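Local coordinates for protein CurH (Lyngbya majuscula, PDB 3KG7) that probably dehydrates a beta-hydroxyacyl intermediate during curacin assembly, as the double-hotdog dehydratase domain of a polyketide synthase module, at residues H35-D40 and H201-D206; I55-A60 and T88-H93; F216-D221 and R261-Q266; V136-L141 and T180-I185. One frame throughout, in Å; residues are numbered along the deposited sequence.

Contact 1. Residues H35-D40 and H201-D206; sequences HPWIGD and HPVLID
The indole of Trp37 spreads across the start of helix 202-207, meeting His201, Pro202 and Val203 in turn. In the double hotdog fold this is a seam between the two halves: the loop carrying Trp37 belongs to the first hotdog, the helix to the second. His201 makes a T-shaped pair with the five-membered ring. Its edge points at the indole face with the planes 77° apart, and CE1 does the touching, 3.9 Å from Trp37 CE2. Farther along the indole, Trp37 CH2 rests against Pro202 CB at 3.6 Å, and Trp37 CE3 lies 3.8 Å from Val203 CG2. Ile38 CG1 covers the face opposite His201, so the indole is sandwiched.

With chi1 at 61°, CG of Trp37 sits between its own backbone N and carbonyl carbon, and from there NE1 can reach back to its own loop. It donates to His35 ND1 over 3.1 Å, lying in the plane of that imidazole; His35 NE2 is in turn bonded to Gln28 OE1, which ties the loop to strand 24-30. A leucine in place of Trp37 would probably leave the edge of His201 without a face to meet, open a gap beside Pro202 and deprive His35 ND1 of its donor. Pro202 also packs on Ser53 and Ala56 of helix 52-62, which draws the central helix of the first hotdog into the seam. His201 is also the N-cap of its helix: its ND1 accepts from Val203 N at 3.0 Å.

Contact 2. Residues I55-A60 and T88-H93; sequences IAMTLA and TQLMLH
Helix 52-62 passes the face of strand 86-92 with Thr58 and Leu92 closest along the backbones, their CA atoms 8.2 Å apart, and no hydrogen bond joins the two segments. The space between them is bridged by Leu90, whose CB points at the helix. Its CG is anti to the backbone N (chi1 -177°), which carries the branched end out from the strand, and one methyl makes the contact. Leu90 CD1 sits 3.5 Å from Met57 CB, at the root of that side chain, and 4.1 Å from Thr58 OG1. The Leu90 and Thr58 side chains cross at about a right angle.

Met57, a selenomethionine in this crystal, is closest through CB, but the bend at chi3 (81°) also brings its terminal CE alongside the same methyl, 4.2 Å from Leu90 CD1; the side chain packs on Gln28 and Leu12 too. Leu90 is backed by Tyr26 and Val103, from the strands on its two flanks, and Thr58 leans on Val103 as well. This is the hotdog arrangement, a central helix held against a curved antiparallel sheet, here in the first of the two hotdogs. The other face of the strand serves the dimer: Gln89 points away from the helix and its amide hydrogen-bonds Glu17 O and Ala19 N of the second subunit.

Across the buried interface the chemistry is that of aliphatic packing. The one hydroxyl in it, Thr58 OG1, is spent on the helix's own Tyr54 O, so it can lie beside a leucine methyl without needing a polar partner from the strand.

Contact 3. Residues F216-D221 and R261-Q266; sequences FDFSSD and RSYDIQ
Arg261 leaves strand 260-268 with its CB pointing toward the loop 216-221, and CB and CG serve as spacers. The chain then bends at chi3 (81°), laying its outer half over one face of Phe218. CD makes a CH-pi contact, 3.8 Å from the centroid of the Phe218 ring. NE comes next, above the middle of the ring. CZ lies 4.1 Å from the same Phe218 centroid and 19° off the normal, a cation-pi interaction in which the guanidinium is tilted 39° from the ring plane. At the tip, NH2 is 3.8 Å from Phe218 CE2 and 4.1 Å from Asp217 CB; its firm polar partners are Asp214, by a salt bridge, and Ser252 OG.

Phe218 meets Tyr263 with its rim, CZ to Tyr263 CE1 at 4.4 Å, and pairs edge-to-face with Trp226. An alanine in place of Phe218 is likely to strip the cover from one face of the guanidinium, leaving Arg261 held by its polar partners but freer to shift, and to take away the rim that Tyr263 CE1 meets. The arrangement is a cation-pi interaction that fastens a connecting loop to a sheet strand of the second hotdog.

Contact 4. Residues V136-L141 and T180-I185; sequences VDIPAL and TSLLEI
Leu182 puts one methyl, CD2, against two side chains of helix 138-144: Ile138 CD1 and Leu141 CD2 each lie 4.1 Å from Leu182 CD2. The strand belongs to the sheet of the second hotdog, and this short helix packs on its outer face, since Leu183 and Ile185 turn the other way, Ile185 to helix 202-207. Ile138 and Leu141, one turn apart, both direct their CB atoms at the strand; their methyls meet each other, and Leu182 CD2 rests against both, its side chain at about a right angle to that of Leu141. Its CG is anti to the backbone N (chi1 -173°), which extends CD2 toward the helix.

In the next shell, Trp175 from strand 171-176 packs against Leu182, while Leu141 also rests on Tyr247 of strand 243-255, so the helix is in touch with a strand on the other flank as well. Glu184, on the same side of the strand as Leu182, likewise lies against Trp175. The patch is small, purely aliphatic between the two segments and only partly buried. Asp137 takes the N-cap position at the start of the helix, and its carbonyl oxygen receives a weak bond from Leu141 N at 3.3 Å.

Contacts 1 and 2 are fully buried; contacts 3 and 4 are only partly so and lie nearer the surface of the second hotdog. Contact 1 joins the two halves, whereas the others stay within one: contact 2 in the first, contacts 3 and 4 in the second. Contacts 1 and 2 touch through Pro202 CD and Ala56 CB, 3.6 Å apart, bringing the two hotdog helices together. Contact 4 reaches contact 1 by Leu204 CD2 on Ile185 CG2 at 4.0 Å, through the inner face of strand 181-186. Aromatic pairing marks contact 1, aliphatic packing contacts 2 and 4, and a charged group over a ring the loop-bound contact 3.

Contact 1. Residues H35-D40 and H201-D206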
# COMPACT_ATOMS: atom_id res chain seq x y z
N HIS C 35 7.43 -13.27 -15.03
CA HIS C 35 6.95 -14.61 -14.75
C HIS C 35 6.83 -15.42 -16.04
O HIS C 35 5.71 -15.75 -16.45
CB HIS C 35 5.56 -14.52 -14.11
CG HIS C 35 5.57 -13.93 -12.74
ND1 HIS C 35 5.62 -14.70 -11.60
CD2 HIS C 35 5.52 -12.64 -12.32
CE1 HIS C 35 5.61 -13.92 -10.54
NE2 HIS C 35 5.56 -12.66 -10.95
N PRO C 36 7.97 -15.77 -16.67
CA PRO C 36 7.91 -16.51 -17.91
C PRO C 36 7.13 -17.81 -17.84
O PRO C 36 6.65 -18.29 -18.86
CB PRO C 36 9.38 -16.81 -18.22
CG PRO C 36 10.09 -16.61 -16.94
CD PRO C 36 9.36 -15.50 -16.27
N TRP C 37 6.99 -18.37 -16.64
CA TRP C 37 6.30 -19.66 -16.47
C TRP C 37 4.85 -19.64 -16.93
O TRP C 37 4.34 -20.65 -17.40
CB TRP C 37 6.39 -20.17 -15.03
CG TRP C 37 5.76 -19.28 -13.98
CD1 TRP C 37 6.36 -18.24 -13.32
CD2 TRP C 37 4.43 -19.37 -13.47
NE1 TRP C 37 5.47 -17.67 -12.43
CE2 TRP C 37 4.28 -18.35 -12.50
CE3 TRP C 37 3.34 -20.21 -13.74
CZ2 TRP C 37 3.09 -18.15 -11.80
CZ3 TRP C 37 2.15 -20.01 -13.04
CH2 TRP C 37 2.04 -18.98 -12.08
N ILE C 38 4.19 -18.50 -16.80
CA ILE C 38 2.79 -18.39 -17.20
C ILE C 38 2.63 -18.73 -18.68
O ILE C 38 1.66 -19.37 -19.08
CB ILE C 38 2.19 -17.00 -16.92
CG1 ILE C 38 2.41 -16.63 -15.45
CG2 ILE C 38 0.71 -16.96 -17.28
CD1 ILE C 38 2.15 -15.19 -15.16
N GLY C 39 3.61 -18.33 -19.48
CA GLY C 39 3.62 -18.64 -20.90
C GLY C 39 3.62 -20.12 -21.21
O GLY C 39 3.32 -20.52 -22.33
N ASP C 40 3.95 -20.94 -20.21
CA ASP C 40 3.93 -22.39 -20.38
C ASP C 40 2.71 -23.07 -19.71
O ASP C 40 2.62 -24.30 -19.68
CB ASP C 40 5.26 -23.02 -19.95
CG ASP C 40 6.35 -22.89 -21.03
OD1 ASP C 40 6.03 -22.81 -22.24
OD2 ASP C 40 7.54 -22.86 -20.65
N HIS C 201 5.73 -23.43 -5.02
CA HIS C 201 5.51 -22.63 -6.20
C HIS C 201 4.18 -22.98 -6.83
O HIS C 201 3.79 -24.15 -6.83
CB HIS C 201 6.63 -22.85 -7.21
CG HIS C 201 6.61 -21.86 -8.34
ND1 HIS C 201 5.91 -22.08 -9.51
CD2 HIS C 201 7.18 -20.64 -8.45
CE1 HIS C 201 6.07 -21.03 -10.30
NE2 HIS C 201 6.83 -20.14 -9.69
N PRO C 202 3.47 -21.97 -7.39
CA PRO C 202 2.25 -22.18 -8.16
C PRO C 202 2.26 -23.44 -9.03
O PRO C 202 1.34 -24.25 -8.95
CB PRO C 202 2.19 -20.94 -9.04
CG PRO C 202 2.78 -19.86 -8.19
CD PRO C 202 3.81 -20.54 -7.31
N VAL C 203 3.30 -23.62 -9.84
CA VAL C 203 3.41 -24.79 -10.71
C VAL C 203 3.35 -26.11 -9.94
O VAL C 203 2.59 -27.02 -10.30
CB VAL C 203 4.68 -24.72 -11.56
CG1 VAL C 203 4.96 -26.04 -12.26
CG2 VAL C 203 4.56 -23.57 -12.57
N LEU C 204 4.11 -26.20 -8.86
CA LEU C 204 4.15 -27.42 -8.05
C LEU C 204 2.80 -27.74 -7.42
O LEU C 204 2.40 -28.91 -7.37
CB LEU C 204 5.21 -27.30 -6.96
CG LEU C 204 6.67 -27.19 -7.42
CD1 LEU C 204 7.54 -26.66 -6.27
CD2 LEU C 204 7.17 -28.54 -7.93
N ILE C 205 2.10 -26.72 -6.92
CA ILE C 205 0.77 -26.97 -6.36
C ILE C 205 -0.21 -27.29 -7.49
O ILE C 205 -1.11 -28.11 -7.31
CB ILE C 205 0.27 -25.88 -5.34
CG1 ILE C 205 -1.00 -26.37 -4.63
CG2 ILE C 205 0.08 -24.51 -6.00
CD1 ILE C 205 -1.47 -25.48 -3.48
N ASP C 206 -0.00 -26.70 -8.66
CA ASP C 206 -0.86 -27.04 -9.79
C ASP C 206 -0.70 -28.47 -10.22
O ASP C 206 -1.68 -29.13 -10.55
CB ASP C 206 -0.67 -26.14 -11.00
CG ASP C 206 -1.76 -26.36 -12.02
OD1 ASP C 206 -2.93 -26.10 -11.66
OD2 ASP C 206 -1.46 -26.83 -13.14

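Contact 2. Residues I55-A60 and T88-H93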
# COMPACT_ATOMS: atom_id res chain seq x y z
N ILE C 55 -3.11 -19.51 -3.81
CA ILE C 55 -2.90 -20.23 -2.57
C ILE C 55 -1.41 -20.22 -2.27
O ILE C 55 -0.99 -19.91 -1.14
CB ILE C 55 -3.41 -21.69 -2.62
CG1 ILE C 55 -4.84 -21.75 -3.18
CG2 ILE C 55 -3.36 -22.31 -1.22
CD1 ILE C 55 -5.31 -23.14 -3.56
N ALA C 56 -0.61 -20.53 -3.29
CA ALA C 56 0.84 -20.48 -3.21
C ALA C 56 1.30 -19.14 -2.67
O ALA C 56 2.11 -19.08 -1.74
CB ALA C 56 1.44 -20.71 -4.56
N MSE C 57 0.76 -18.06 -3.24
CA MSE C 57 1.14 -16.70 -2.85
C MSE C 57 0.81 -16.40 -1.39
O MSE C 57 1.62 -15.84 -0.65
CB MSE C 57 0.47 -15.67 -3.75
CG MSE C 57 1.00 -15.69 -5.16
SE MSE C 57 0.07 -14.38 -6.27
CE MSE C 57 1.03 -12.77 -5.77
N THR C 58 -0.39 -16.80 -0.99
CA THR C 58 -0.86 -16.56 0.36
C THR C 58 0.01 -17.33 1.35
O THR C 58 0.42 -16.77 2.39
CB THR C 58 -2.34 -16.95 0.52
OG1 THR C 58 -3.14 -16.18 -0.38
CG2 THR C 58 -2.80 -16.69 1.95
N LEU C 59 0.31 -18.58 1.02
CA LEU C 59 1.19 -19.40 1.84
C LEU C 59 2.57 -18.77 1.93
O LEU C 59 3.21 -18.85 2.97
CB LEU C 59 1.28 -20.82 1.30
CG LEU C 59 0.04 -21.69 1.31
CD1 LEU C 59 0.23 -22.84 0.33
CD2 LEU C 59 -0.25 -22.22 2.71
N ALA C 60 3.01 -18.12 0.86
CA ALA C 60 4.29 -17.41 0.88
C ALA C 60 4.24 -16.17 1.76
O ALA C 60 5.25 -15.81 2.37
CB ALA C 60 4.74 -17.06 -0.53
N THR C 88 -0.89 -6.23 -10.41
CA THR C 88 -1.52 -7.21 -9.54
C THR C 88 -1.36 -6.86 -8.06
O THR C 88 -0.32 -6.35 -7.66
CB THR C 88 -0.95 -8.60 -9.84
OG1 THR C 88 -0.88 -8.79 -11.26
CG2 THR C 88 -1.82 -9.69 -9.24
N GLN C 89 -2.40 -7.11 -7.27
CA GLN C 89 -2.37 -6.80 -5.84
C GLN C 89 -2.99 -7.92 -5.04
O GLN C 89 -4.14 -8.29 -5.28
CB GLN C 89 -3.12 -5.49 -5.57
CG GLN C 89 -2.37 -4.24 -6.01
CD GLN C 89 -2.95 -2.96 -5.45
OE1 GLN C 89 -3.89 -2.98 -4.67
NE2 GLN C 89 -2.38 -1.83 -5.85
N LEU C 90 -2.22 -8.47 -4.10
CA LEU C 90 -2.74 -9.43 -3.14
C LEU C 90 -2.91 -8.69 -1.82
O LEU C 90 -1.93 -8.14 -1.29
CB LEU C 90 -1.78 -10.61 -2.98
CG LEU C 90 -2.22 -11.75 -2.05
CD1 LEU C 90 -1.58 -13.07 -2.47
CD2 LEU C 90 -1.90 -11.44 -0.59
N MSE C 91 -4.13 -8.65 -1.32
CA MSE C 91 -4.45 -7.90 -0.12
C MSE C 91 -4.69 -8.86 1.05
O MSE C 91 -5.60 -9.71 1.02
CB MSE C 91 -5.66 -6.99 -0.40
CG MSE C 91 -6.21 -6.21 0.79
SE MSE C 91 -5.11 -4.70 1.39
CE MSE C 91 -6.53 -3.35 1.49
N LEU C 92 -3.86 -8.74 2.07
CA LEU C 92 -3.95 -9.59 3.26
C LEU C 92 -4.53 -8.76 4.38
O LEU C 92 -3.88 -7.86 4.91
CB LEU C 92 -2.57 -10.13 3.63
CG LEU C 92 -2.33 -10.85 4.96
CD1 LEU C 92 -2.95 -12.23 4.91
CD2 LEU C 92 -0.84 -10.96 5.21
N HIS C 93 -5.78 -9.06 4.74
CA HIS C 93 -6.47 -8.23 5.70
C HIS C 93 -5.98 -8.44 7.12
O HIS C 93 -5.35 -9.45 7.43
CB HIS C 93 -7.98 -8.42 5.60
CG HIS C 93 -8.55 -7.92 4.32
ND1 HIS C 93 -8.66 -8.71 3.20
CD2 HIS C 93 -9.01 -6.70 3.97
CE1 HIS C 93 -9.19 -8.00 2.22
NE2 HIS C 93 -9.41 -6.78 2.66

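Contact 3. Residues F216-D221 and R261-Q266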
# COMPACT_ATOMS: atom_id res chain seq x y z
N PHE C 216 -9.74 -40.33 -17.35
CA PHE C 216 -10.19 -40.66 -18.71
C PHE C 216 -11.70 -40.44 -18.88
O PHE C 216 -12.25 -40.66 -19.96
CB PHE C 216 -9.82 -42.12 -19.05
CG PHE C 216 -8.34 -42.37 -19.12
CD1 PHE C 216 -7.62 -42.71 -17.97
CD2 PHE C 216 -7.65 -42.26 -20.33
CE1 PHE C 216 -6.24 -42.93 -18.03
CE2 PHE C 216 -6.28 -42.49 -20.40
CZ PHE C 216 -5.57 -42.82 -19.25
N ASP C 217 -12.35 -39.98 -17.81
CA ASP C 217 -13.80 -39.84 -17.74
C ASP C 217 -14.22 -38.41 -18.05
O ASP C 217 -15.29 -38.18 -18.63
CB ASP C 217 -14.29 -40.24 -16.34
CG ASP C 217 -15.60 -41.00 -16.36
OD1 ASP C 217 -16.50 -40.66 -17.16
OD2 ASP C 217 -15.73 -41.94 -15.55
N PHE C 218 -13.38 -37.46 -17.64
CA PHE C 218 -13.58 -36.02 -17.88
C PHE C 218 -13.86 -35.77 -19.37
O PHE C 218 -12.93 -35.55 -20.15
CB PHE C 218 -12.33 -35.23 -17.45
CG PHE C 218 -12.08 -35.22 -15.95
CD1 PHE C 218 -11.94 -34.00 -15.27
CD2 PHE C 218 -11.94 -36.40 -15.22
CE1 PHE C 218 -11.69 -33.98 -13.89
CE2 PHE C 218 -11.70 -36.37 -13.83
CZ PHE C 218 -11.58 -35.16 -13.18
N SER C 219 -15.14 -35.80 -19.76
CA SER C 219 -15.55 -35.78 -21.18
C SER C 219 -14.66 -34.88 -22.04
O SER C 219 -14.62 -33.66 -21.86
CB SER C 219 -17.03 -35.40 -21.33
OG SER C 219 -17.23 -34.01 -21.19
N SER C 220 -13.95 -35.51 -22.97
CA SER C 220 -12.89 -34.86 -23.72
C SER C 220 -13.38 -34.18 -25.00
O SER C 220 -13.03 -33.04 -25.27
CB SER C 220 -11.78 -35.86 -24.05
OG SER C 220 -12.29 -36.98 -24.77
N ASP C 221 -14.22 -34.89 -25.75
CA ASP C 221 -14.54 -34.57 -27.15
C ASP C 221 -15.25 -33.24 -27.43
O ASP C 221 -15.80 -33.03 -28.52
CB ASP C 221 -15.34 -35.73 -27.78
CG ASP C 221 -14.56 -37.04 -27.80
OD1 ASP C 221 -14.31 -37.61 -26.71
OD2 ASP C 221 -14.21 -37.50 -28.91
N ARG C 261 -17.04 -31.06 -10.76
CA ARG C 261 -16.29 -32.24 -10.32
C ARG C 261 -15.38 -31.83 -9.17
O ARG C 261 -14.66 -30.85 -9.29
CB ARG C 261 -15.44 -32.83 -11.44
CG ARG C 261 -16.20 -33.35 -12.63
CD ARG C 261 -15.26 -34.03 -13.60
NE ARG C 261 -14.95 -35.40 -13.20
CZ ARG C 261 -15.59 -36.48 -13.65
NH1 ARG C 261 -16.58 -36.37 -14.52
NH2 ARG C 261 -15.23 -37.68 -13.22
N SER C 262 -15.42 -32.58 -8.07
CA SER C 262 -14.59 -32.26 -6.90
C SER C 262 -13.79 -33.45 -6.42
O SER C 262 -14.26 -34.60 -6.51
CB SER C 262 -15.45 -31.73 -5.75
OG SER C 262 -16.54 -30.96 -6.23
N TYR C 263 -12.59 -33.19 -5.89
CA TYR C 263 -11.74 -34.25 -5.35
C TYR C 263 -10.73 -33.80 -4.29
O TYR C 263 -10.63 -32.61 -3.98
CB TYR C 263 -11.05 -35.07 -6.47
CG TYR C 263 -10.29 -34.28 -7.52
CD1 TYR C 263 -10.96 -33.66 -8.58
CD2 TYR C 263 -8.90 -34.18 -7.47
CE1 TYR C 263 -10.26 -32.94 -9.56
CE2 TYR C 263 -8.19 -33.47 -8.44
CZ TYR C 263 -8.87 -32.84 -9.48
OH TYR C 263 -8.18 -32.13 -10.43
N ASP C 264 -10.01 -34.77 -3.74
CA ASP C 264 -9.04 -34.53 -2.66
C ASP C 264 -7.65 -35.00 -3.05
O ASP C 264 -7.50 -36.01 -3.75
CB ASP C 264 -9.48 -35.27 -1.39
CG ASP C 264 -10.84 -34.83 -0.92
OD1 ASP C 264 -11.09 -33.61 -0.89
OD2 ASP C 264 -11.66 -35.71 -0.60
N ILE C 265 -6.63 -34.28 -2.60
CA ILE C 265 -5.26 -34.66 -2.89
C ILE C 265 -4.43 -34.62 -1.63
O ILE C 265 -4.43 -33.62 -0.91
CB ILE C 265 -4.61 -33.76 -3.97
CG1 ILE C 265 -5.39 -33.82 -5.28
CG2 ILE C 265 -3.16 -34.18 -4.23
CD1 ILE C 265 -5.64 -32.48 -5.89
N GLN C 266 -3.71 -35.71 -1.37
CA GLN C 266 -2.76 -35.77 -0.26
C GLN C 266 -1.34 -35.56 -0.78
O GLN C 266 -0.92 -36.21 -1.73
CB GLN C 266 -2.84 -37.11 0.48
CG GLN C 266 -4.25 -37.68 0.64
CD GLN C 266 -5.14 -36.89 1.61
OE1 GLN C 266 -6.36 -37.02 1.57
NE2 GLN C 266 -4.52 -36.08 2.47

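Contact 4. Residues V136-L141 and T180-I185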
# COMPACT_ATOMS: atom_id res chain seq x y z
N VAL C 136 2.48 -43.72 4.41
CA VAL C 136 2.34 -44.57 3.21
C VAL C 136 3.67 -45.26 2.87
O VAL C 136 4.72 -44.61 2.86
CB VAL C 136 1.77 -43.77 1.97
CG1 VAL C 136 2.44 -44.20 0.67
CG2 VAL C 136 0.26 -43.93 1.85
N ASP C 137 3.63 -46.57 2.60
CA ASP C 137 4.80 -47.27 2.05
C ASP C 137 4.83 -47.07 0.54
O ASP C 137 4.02 -47.66 -0.20
CB ASP C 137 4.79 -48.76 2.40
CG ASP C 137 6.14 -49.44 2.12
OD1 ASP C 137 6.19 -50.39 1.32
OD2 ASP C 137 7.17 -49.01 2.71
N ILE C 138 5.77 -46.25 0.08
CA ILE C 138 5.80 -45.82 -1.31
C ILE C 138 6.22 -46.90 -2.34
O ILE C 138 5.58 -46.99 -3.40
CB ILE C 138 6.55 -44.44 -1.50
CG1 ILE C 138 5.95 -43.65 -2.67
CG2 ILE C 138 8.07 -44.60 -1.59
CD1 ILE C 138 4.56 -43.09 -2.39
N PRO C 139 7.24 -47.72 -2.03
CA PRO C 139 7.61 -48.77 -3.00
C PRO C 139 6.51 -49.82 -3.19
O PRO C 139 6.45 -50.45 -4.25
CB PRO C 139 8.86 -49.41 -2.38
CG PRO C 139 9.35 -48.43 -1.37
CD PRO C 139 8.12 -47.78 -0.84
N ALA C 140 5.66 -50.00 -2.18
CA ALA C 140 4.51 -50.92 -2.26
C ALA C 140 3.37 -50.38 -3.14
O ALA C 140 2.74 -51.14 -3.87
CB ALA C 140 4.00 -51.25 -0.87
N LEU C 141 3.11 -49.08 -3.05
CA LEU C 141 2.12 -48.44 -3.91
C LEU C 141 2.46 -48.62 -5.38
O LEU C 141 1.59 -48.96 -6.19
CB LEU C 141 1.99 -46.95 -3.59
CG LEU C 141 0.80 -46.51 -2.74
CD1 LEU C 141 0.84 -47.11 -1.33
CD2 LEU C 141 0.78 -45.00 -2.67
N THR C 180 -7.66 -45.44 -6.81
CA THR C 180 -6.63 -44.47 -6.41
C THR C 180 -5.76 -43.98 -7.57
O THR C 180 -5.71 -44.61 -8.63
CB THR C 180 -5.71 -45.04 -5.28
OG1 THR C 180 -5.10 -46.26 -5.71
CG2 THR C 180 -6.50 -45.29 -4.00
N SER C 181 -5.08 -42.85 -7.36
CA SER C 181 -4.09 -42.32 -8.31
C SER C 181 -2.88 -41.76 -7.58
O SER C 181 -3.00 -41.28 -6.45
CB SER C 181 -4.71 -41.25 -9.21
OG SER C 181 -4.96 -40.05 -8.51
N LEU C 182 -1.72 -41.79 -8.24
CA LEU C 182 -0.49 -41.23 -7.66
C LEU C 182 0.40 -40.52 -8.69
O LEU C 182 0.68 -41.08 -9.75
CB LEU C 182 0.31 -42.32 -6.93
CG LEU C 182 1.55 -41.90 -6.13
CD1 LEU C 182 1.18 -41.23 -4.81
CD2 LEU C 182 2.45 -43.11 -5.88
N LEU C 183 0.83 -39.31 -8.35
CA LEU C 183 1.75 -38.53 -9.19
C LEU C 183 3.09 -38.31 -8.48
O LEU C 183 3.13 -37.89 -7.32
CB LEU C 183 1.15 -37.17 -9.55
CG LEU C 183 -0.03 -37.07 -10.52
CD1 LEU C 183 -0.66 -35.68 -10.48
CD2 LEU C 183 0.39 -37.40 -11.93
N GLU C 184 4.19 -38.59 -9.18
CA GLU C 184 5.52 -38.23 -8.69
C GLU C 184 5.90 -36.87 -9.27
O GLU C 184 5.98 -36.71 -10.49
CB GLU C 184 6.55 -39.30 -9.08
CG GLU C 184 7.96 -39.05 -8.56
CD GLU C 184 8.93 -40.17 -8.89
OE1 GLU C 184 8.68 -41.33 -8.48
OE2 GLU C 184 9.96 -39.90 -9.55
N ILE C 185 6.14 -35.91 -8.39
CA ILE C 185 6.33 -34.52 -8.79
C ILE C 185 7.70 -33.99 -8.39
O ILE C 185 8.15 -34.19 -7.26
CB ILE C 185 5.20 -33.63 -8.21
CG1 ILE C 185 3.87 -34.02 -8.85
CG2 ILE C 185 5.49 -32.16 -8.45
CD1 ILE C 185 2.66 -33.65 -8.02